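Local coordinates for protein RNA-dependent RNA polymerase (Toscana virus, PDB 6QVV) that probably replicates and transcribes the viral RNA genome, with an N-terminal domain that binds manganese and probably cleaves host messenger RNA to provide capped primers, at residues 76-81 and 194-199; 96-101 and 155-160. One frame throughout, in Å; residues are numbered along the deposited sequence.

Interaction 1 of 2, residues 76-81 and 194-199; sequences LFKHDF and RLARDI. With MN3 (manganese (III) ion), chain C; SO4 (sulfate ion), chain H.
F77 and F81, one turn apart on helix 77-82, lean on L195, A196 and I199 of helix 183-203 in a nearly antiparallel helix pair of this PDDEXK-type domain, probably the cap-snatching endonuclease. The segment axes pass 8.9 Å apart at 153°. The backbones come closest at A196, 5.3 Å from K78 between CA atoms; the A196 methyl faces CD1 of F81 at 3.8 Å. The closest side-chain contact is F77 to I199: with CG placed anti to the backbone N (chi1 166°), the F77 ring meets I199 at about a right angle, F77 CE2 lying 3.5 Å from I199 CG2. The edge of the same ring faces A196 O, one of its faces is partly covered by F81 CB, and I47 and V69 of the three-stranded sheet extend this apolar core.

The other flank is looser and partly open to solvent. There CD of K78 stands 4.3 Å from CG of R197, while the like charges at K78 NZ and R197 NH1 stay 6.8 Å apart. R194, on the outer side, holds a sulfate oxygen with NH1 and NH2 at the edge of its guanidinium. H79 leaves its helix on the side away from helix 183-203, and its NE2 binds manganese together with D114, E128, F129 O and two waters. H79 ND1 donates to D80 OD1 (2.6 Å, 152°) almost in the ring plane, restraining the imidazole.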
loop_
_atom_site.group_PDB
_atom_site.type_symbol
_atom_site.label_atom_id
_atom_site.label_comp_id
_atom_site.label_asym_id
_atom_site.label_seq_id
_atom_site.Cartn_x
_atom_site.Cartn_y
_atom_site.Cartn_z
ATOM N N LEU A 76 3.837 7.768 -10.231
ATOM C CA LEU A 76 3.448 7.013 -9.045
ATOM C C LEU A 76 2.108 7.440 -8.460
ATOM O O LEU A 76 1.692 6.876 -7.441
ATOM C CB LEU A 76 4.517 7.143 -7.955
ATOM C CG LEU A 76 5.974 6.865 -8.328
ATOM C CD1 LEU A 76 6.892 7.275 -7.177
ATOM C CD2 LEU A 76 6.151 5.397 -8.708
ATOM N N PHE A 77 1.429 8.421 -9.069
ATOM C CA PHE A 77 0.293 9.053 -8.406
ATOM C C PHE A 77 -0.800 8.047 -8.094
ATOM O O PHE A 77 -1.436 8.109 -7.035
ATOM C CB PHE A 77 -0.286 10.179 -9.268
ATOM C CG PHE A 77 -1.645 10.631 -8.806
ATOM C CD1 PHE A 77 -1.778 11.471 -7.709
ATOM C CD2 PHE A 77 -2.789 10.181 -9.433
ATOM C CE1 PHE A 77 -3.031 11.869 -7.257
ATOM C CE2 PHE A 77 -4.041 10.576 -8.986
ATOM C CZ PHE A 77 -4.160 11.418 -7.894
ATOM N N LYS A 78 -1.054 7.134 -9.024
ATOM C CA LYS A 78 -2.181 6.229 -8.884
ATOM C C LYS A 78 -1.993 5.317 -7.679
ATOM O O LYS A 78 -2.880 5.195 -6.828
ATOM C CB LYS A 78 -2.319 5.426 -10.166
ATOM C CG LYS A 78 -3.705 5.032 -10.488
ATOM C CD LYS A 78 -3.836 4.810 -11.982
ATOM C CE LYS A 78 -2.703 3.932 -12.488
ATOM N NZ LYS A 78 -2.982 3.343 -13.807
ATOM N N HIS A 79 -0.828 4.683 -7.589
ATOM C CA HIS A 79 -0.515 3.811 -6.464
ATOM C C HIS A 79 -0.508 4.590 -5.148
ATOM O O HIS A 79 -1.104 4.161 -4.159
ATOM C CB HIS A 79 0.835 3.145 -6.750
ATOM C CG HIS A 79 1.490 2.512 -5.567
ATOM N ND1 HIS A 79 2.148 3.244 -4.599
ATOM C CD2 HIS A 79 1.660 1.208 -5.237
ATOM C CE1 HIS A 79 2.662 2.421 -3.703
ATOM N NE2 HIS A 79 2.375 1.182 -4.063
ATOM N N ASP A 80 0.117 5.765 -5.132
ATOM C CA ASP A 80 0.288 6.491 -3.880
ATOM C C ASP A 80 -1.014 7.127 -3.400
ATOM O O ASP A 80 -1.311 7.117 -2.201
ATOM C CB ASP A 80 1.387 7.540 -4.044
ATOM C CG ASP A 80 2.794 6.922 -4.052
ATOM O OD1 ASP A 80 2.921 5.672 -4.007
ATOM O OD2 ASP A 80 3.781 7.688 -4.094
ATOM N N PHE A 81 -1.810 7.689 -4.307
ATOM C CA PHE A 81 -3.092 8.238 -3.887
ATOM C C PHE A 81 -4.000 7.143 -3.340
ATOM O O PHE A 81 -4.581 7.289 -2.258
ATOM C CB PHE A 81 -3.774 8.968 -5.043
ATOM C CG PHE A 81 -5.065 9.600 -4.653
ATOM C CD1 PHE A 81 -6.261 8.889 -4.747
ATOM C CD2 PHE A 81 -5.090 10.901 -4.152
ATOM C CE1 PHE A 81 -7.457 9.469 -4.359
ATOM C CE2 PHE A 81 -6.292 11.492 -3.767
ATOM C CZ PHE A 81 -7.468 10.792 -3.872
ATOM N N ARG A 194 -10.592 4.119 -7.785
ATOM C CA ARG A 194 -11.412 4.618 -8.883
ATOM C C ARG A 194 -11.198 6.112 -9.095
ATOM O O ARG A 194 -11.067 6.569 -10.234
ATOM C CB ARG A 194 -12.888 4.309 -8.629
ATOM C CG ARG A 194 -13.245 2.827 -8.708
ATOM C CD ARG A 194 -14.708 2.580 -8.339
ATOM N NE ARG A 194 -15.068 1.165 -8.444
ATOM C CZ ARG A 194 -16.295 0.683 -8.248
ATOM N NH1 ARG A 194 -17.300 1.507 -7.950
ATOM N NH2 ARG A 194 -16.518 -0.625 -8.350
ATOM N N LEU A 195 -11.109 6.886 -8.013
ATOM C CA LEU A 195 -10.884 8.319 -8.180
ATOM C C LEU A 195 -9.483 8.591 -8.719
ATOM O O LEU A 195 -9.296 9.494 -9.546
ATOM C CB LEU A 195 -11.129 9.057 -6.862
ATOM C CG LEU A 195 -10.982 10.583 -6.908
ATOM C CD1 LEU A 195 -11.899 11.203 -7.959
ATOM C CD2 LEU A 195 -11.244 11.189 -5.530
ATOM N N ALA A 196 -8.494 7.789 -8.302
ATOM C CA ALA A 196 -7.141 7.955 -8.827
ATOM C C ALA A 196 -7.063 7.630 -10.311
ATOM O O ALA A 196 -6.251 8.222 -11.030
ATOM C CB ALA A 196 -6.149 7.072 -8.063
ATOM N N ARG A 197 -7.858 6.664 -10.774
ATOM C CA ARG A 197 -7.874 6.332 -12.194
ATOM C C ARG A 197 -8.375 7.511 -13.012
ATOM O O ARG A 197 -7.772 7.875 -14.027
ATOM C CB ARG A 197 -8.761 5.110 -12.432
ATOM C CG ARG A 197 -8.021 3.803 -12.564
ATOM C CD ARG A 197 -8.959 2.635 -12.323
ATOM N NE ARG A 197 -9.744 2.264 -13.503
ATOM C CZ ARG A 197 -9.717 1.057 -14.059
ATOM N NH1 ARG A 197 -8.935 0.112 -13.545
ATOM N NH2 ARG A 197 -10.459 0.788 -15.127
ATOM N N ASP A 198 -9.496 8.108 -12.583
ATOM C CA ASP A 198 -10.059 9.259 -13.278
ATOM C C ASP A 198 -9.050 10.398 -13.339
ATOM O O ASP A 198 -8.816 10.978 -14.402
ATOM C CB ASP A 198 -11.350 9.711 -12.590
ATOM C CG ASP A 198 -12.498 8.695 -12.738
ATOM O OD1 ASP A 198 -12.339 7.708 -13.495
ATOM O OD2 ASP A 198 -13.567 8.879 -12.096
ATOM N N ILE A 199 -8.427 10.720 -12.206
ATOM C CA ILE A 199 -7.460 11.812 -12.186
ATOM C C ILE A 199 -6.265 11.482 -13.066
ATOM O O ILE A 199 -5.772 12.332 -13.818
ATOM C CB ILE A 199 -7.035 12.112 -10.739
ATOM C CG1 ILE A 199 -8.229 12.674 -9.959
ATOM C CG2 ILE A 199 -5.828 13.070 -10.720
ATOM C CD1 ILE A 199 -8.036 12.702 -8.455
HETATM MN MN MN3 C . 3.711 -0.893 -4.024
HETATM S S SO4 H . -19.495 -2.032 -6.551
HETATM O O1 SO4 H . -19.000 -1.706 -5.210
HETATM O O2 SO4 H . -19.157 -0.965 -7.503
HETATM O O3 SO4 H . -18.917 -3.303 -6.990
HETATM O O4 SO4 H . -20.951 -2.179 -6.497
HETATM O O HOH W 1 5.760 0.264 -3.623
HETATM O O HOH W 2 4.242 -1.152 -6.497
#

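Interaction 2 of 2, residues 96-101 and 155-160; sequences EVFGVL and LDRSAI. Unlike the reference sequence in segment 155-160: D156 (reference Asn).
F98 and R157 mark the nearest backbone approach, 7.1 Å between their CA atoms, just where helix 94-98 stops and G99, with a positive phi of 77°, leads the chain out of the helix and on to L101, beside the end of helix 136-157. R157 lays its aliphatic chain over the F98 ring: CB stands 3.8 Å from the ring centroid and only 6° off the normal, a CH-pi contact, and R157 CG approaches F98 CG to 3.6 Å. V97 CG1 covers part of the opposite face, and I160 CG2 lies at the ring edge. Bent at chi2 (133°), the arginine carries its guanidinium beyond the ring, turned nearly perpendicular to it. L101 comes over one face of that group, its CD2 3.6 Å from R157 NH1 and also packed against D156 CB at 3.3 Å, while L101 CD1 meets I160 CD1 at 3.5 Å. R157 NE donates to a water that in turn donates to G99 O, 2.8 Å from each atom. NH2 forms a salt bridge with D109, and NH1 bonds A153 O within its own helix. The result is a CH-pi contact between an arginine chain and an aromatic ring beside a helix that ends at a positive-phi glycine, at the surface of the PDDEXK-type domain.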
loop_
_atom_site.group_PDB
_atom_site.type_symbol
_atom_site.label_atom_id
_atom_site.label_comp_id
_atom_site.label_asym_id
_atom_site.label_seq_id
_atom_site.Cartn_x
_atom_site.Cartn_y
_atom_site.Cartn_z
ATOM N N GLU A 96 17.874 -0.708 6.518
ATOM C CA GLU A 96 17.668 0.177 7.656
ATOM C C GLU A 96 17.146 -0.577 8.866
ATOM O O GLU A 96 17.358 -0.137 9.998
ATOM C CB GLU A 96 16.717 1.309 7.284
ATOM C CG GLU A 96 17.225 2.146 6.128
ATOM C CD GLU A 96 16.229 3.193 5.677
ATOM O OE1 GLU A 96 15.501 3.732 6.549
ATOM O OE2 GLU A 96 16.184 3.475 4.454
ATOM N N VAL A 97 16.485 -1.714 8.662
ATOM C CA VAL A 97 15.863 -2.451 9.760
ATOM C C VAL A 97 16.692 -3.662 10.190
ATOM O O VAL A 97 16.744 -3.993 11.375
ATOM C CB VAL A 97 14.425 -2.866 9.378
ATOM C CG1 VAL A 97 13.744 -3.576 10.541
ATOM C CG2 VAL A 97 13.617 -1.649 8.909
ATOM N N PHE A 98 17.333 -4.369 9.269
ATOM C CA PHE A 98 18.025 -5.589 9.658
ATOM C C PHE A 98 19.537 -5.458 9.598
ATOM O O PHE A 98 20.247 -6.297 10.170
ATOM C CB PHE A 98 17.584 -6.763 8.769
ATOM C CG PHE A 98 16.119 -7.097 8.887
ATOM C CD1 PHE A 98 15.674 -7.997 9.848
ATOM C CD2 PHE A 98 15.185 -6.508 8.040
ATOM C CE1 PHE A 98 14.317 -8.307 9.965
ATOM C CE2 PHE A 98 13.839 -6.820 8.152
ATOM C CZ PHE A 98 13.402 -7.710 9.122
ATOM N N GLY A 99 20.041 -4.416 8.958
ATOM C CA GLY A 99 21.440 -4.363 8.636
ATOM C C GLY A 99 21.700 -5.266 7.455
ATOM O O GLY A 99 20.811 -6.001 7.010
ATOM N N VAL A 100 22.918 -5.202 6.932
ATOM C CA VAL A 100 23.297 -6.073 5.837
ATOM C C VAL A 100 23.384 -7.500 6.366
ATOM O O VAL A 100 23.597 -7.725 7.563
ATOM C CB VAL A 100 24.613 -5.559 5.226
ATOM C CG1 VAL A 100 25.386 -6.642 4.563
ATOM C CG2 VAL A 100 24.315 -4.434 4.244
ATOM N N LEU A 101 23.151 -8.472 5.486
ATOM C CA LEU A 101 22.824 -9.832 5.891
ATOM C C LEU A 101 24.026 -10.743 6.082
ATOM O O LEU A 101 24.155 -11.361 7.145
ATOM C CB LEU A 101 21.854 -10.429 4.872
ATOM C CG LEU A 101 20.957 -11.528 5.378
ATOM C CD1 LEU A 101 20.231 -11.025 6.604
ATOM C CD2 LEU A 101 19.999 -11.847 4.265
ATOM N N LEU A 155 12.551 -14.018 3.488
ATOM C CA LEU A 155 12.917 -15.318 4.043
ATOM C C LEU A 155 14.285 -15.261 4.703
ATOM O O LEU A 155 14.455 -15.705 5.840
ATOM C CB LEU A 155 12.886 -16.393 2.956
ATOM C CG LEU A 155 13.162 -17.807 3.466
ATOM C CD1 LEU A 155 12.223 -18.170 4.614
ATOM C CD2 LEU A 155 13.042 -18.813 2.315
ATOM N N ASP A 156 15.262 -14.668 4.032
ATOM C CA ASP A 156 16.598 -14.611 4.603
ATOM C C ASP A 156 16.612 -13.783 5.885
ATOM O O ASP A 156 17.248 -14.159 6.875
ATOM C CB ASP A 156 17.579 -14.056 3.576
ATOM C CG ASP A 156 17.751 -14.962 2.365
ATOM O OD1 ASP A 156 17.212 -16.113 2.328
ATOM O OD2 ASP A 156 18.492 -14.534 1.451
ATOM N N ARG A 157 15.871 -12.690 5.913
ATOM C CA ARG A 157 15.900 -11.863 7.108
ATOM C C ARG A 157 15.055 -12.433 8.229
ATOM O O ARG A 157 15.285 -12.072 9.387
ATOM C CB ARG A 157 15.458 -10.424 6.796
ATOM C CG ARG A 157 16.606 -9.538 6.298
ATOM C CD ARG A 157 16.221 -8.730 5.059
ATOM N NE ARG A 157 17.399 -8.256 4.323
ATOM C CZ ARG A 157 17.921 -8.851 3.246
ATOM N NH1 ARG A 157 17.387 -9.968 2.759
ATOM N NH2 ARG A 157 18.990 -8.333 2.653
ATOM N N SER A 158 14.094 -13.317 7.927
ATOM C CA SER A 158 13.319 -13.920 9.010
ATOM C C SER A 158 14.202 -14.732 9.941
ATOM O O SER A 158 13.767 -15.058 11.050
ATOM C CB SER A 158 12.177 -14.795 8.474
ATOM O OG SER A 158 12.647 -16.020 7.917
ATOM N N ALA A 159 15.444 -15.031 9.536
ATOM C CA ALA A 159 16.386 -15.639 10.461
ATOM C C ALA A 159 16.810 -14.672 11.544
ATOM O O ALA A 159 17.349 -15.112 12.566
ATOM C CB ALA A 159 17.626 -16.148 9.730
ATOM N N ILE A 160 16.601 -13.371 11.334
ATOM C CA ILE A 160 16.973 -12.354 12.320
ATOM C C ILE A 160 15.797 -12.000 13.208
ATOM O O ILE A 160 15.902 -12.065 14.435
ATOM C CB ILE A 160 17.542 -11.107 11.606
ATOM C CG1 ILE A 160 18.864 -11.435 10.915
ATOM C CG2 ILE A 160 17.743 -9.960 12.586
ATOM C CD1 ILE A 160 19.261 -10.383 9.932
HETATM O O HOH W 3 18.943 -5.960 4.892
#

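In the fold
The two contacts lie on opposite sides of the chain's centre, their own centres 32 Å apart and their nearest atoms about 15 Å apart, without touching. Along the chain interaction 2 is nested within the loop closed by interaction 1, and helix 77-82 is followed directly by helix 94-98. Interaction 1 is the more central and buried, and reaches the metal site directly through H79. Interaction 2 is a surface contact; the nearest of its atoms to manganese, E96 OE2, is still 15.7 Å from the ion. Its F98 and R157 both touch I163 of strand 163-171, which pairs in parallel with strand 124-131, the carrier of the metal ligands E128 and F129.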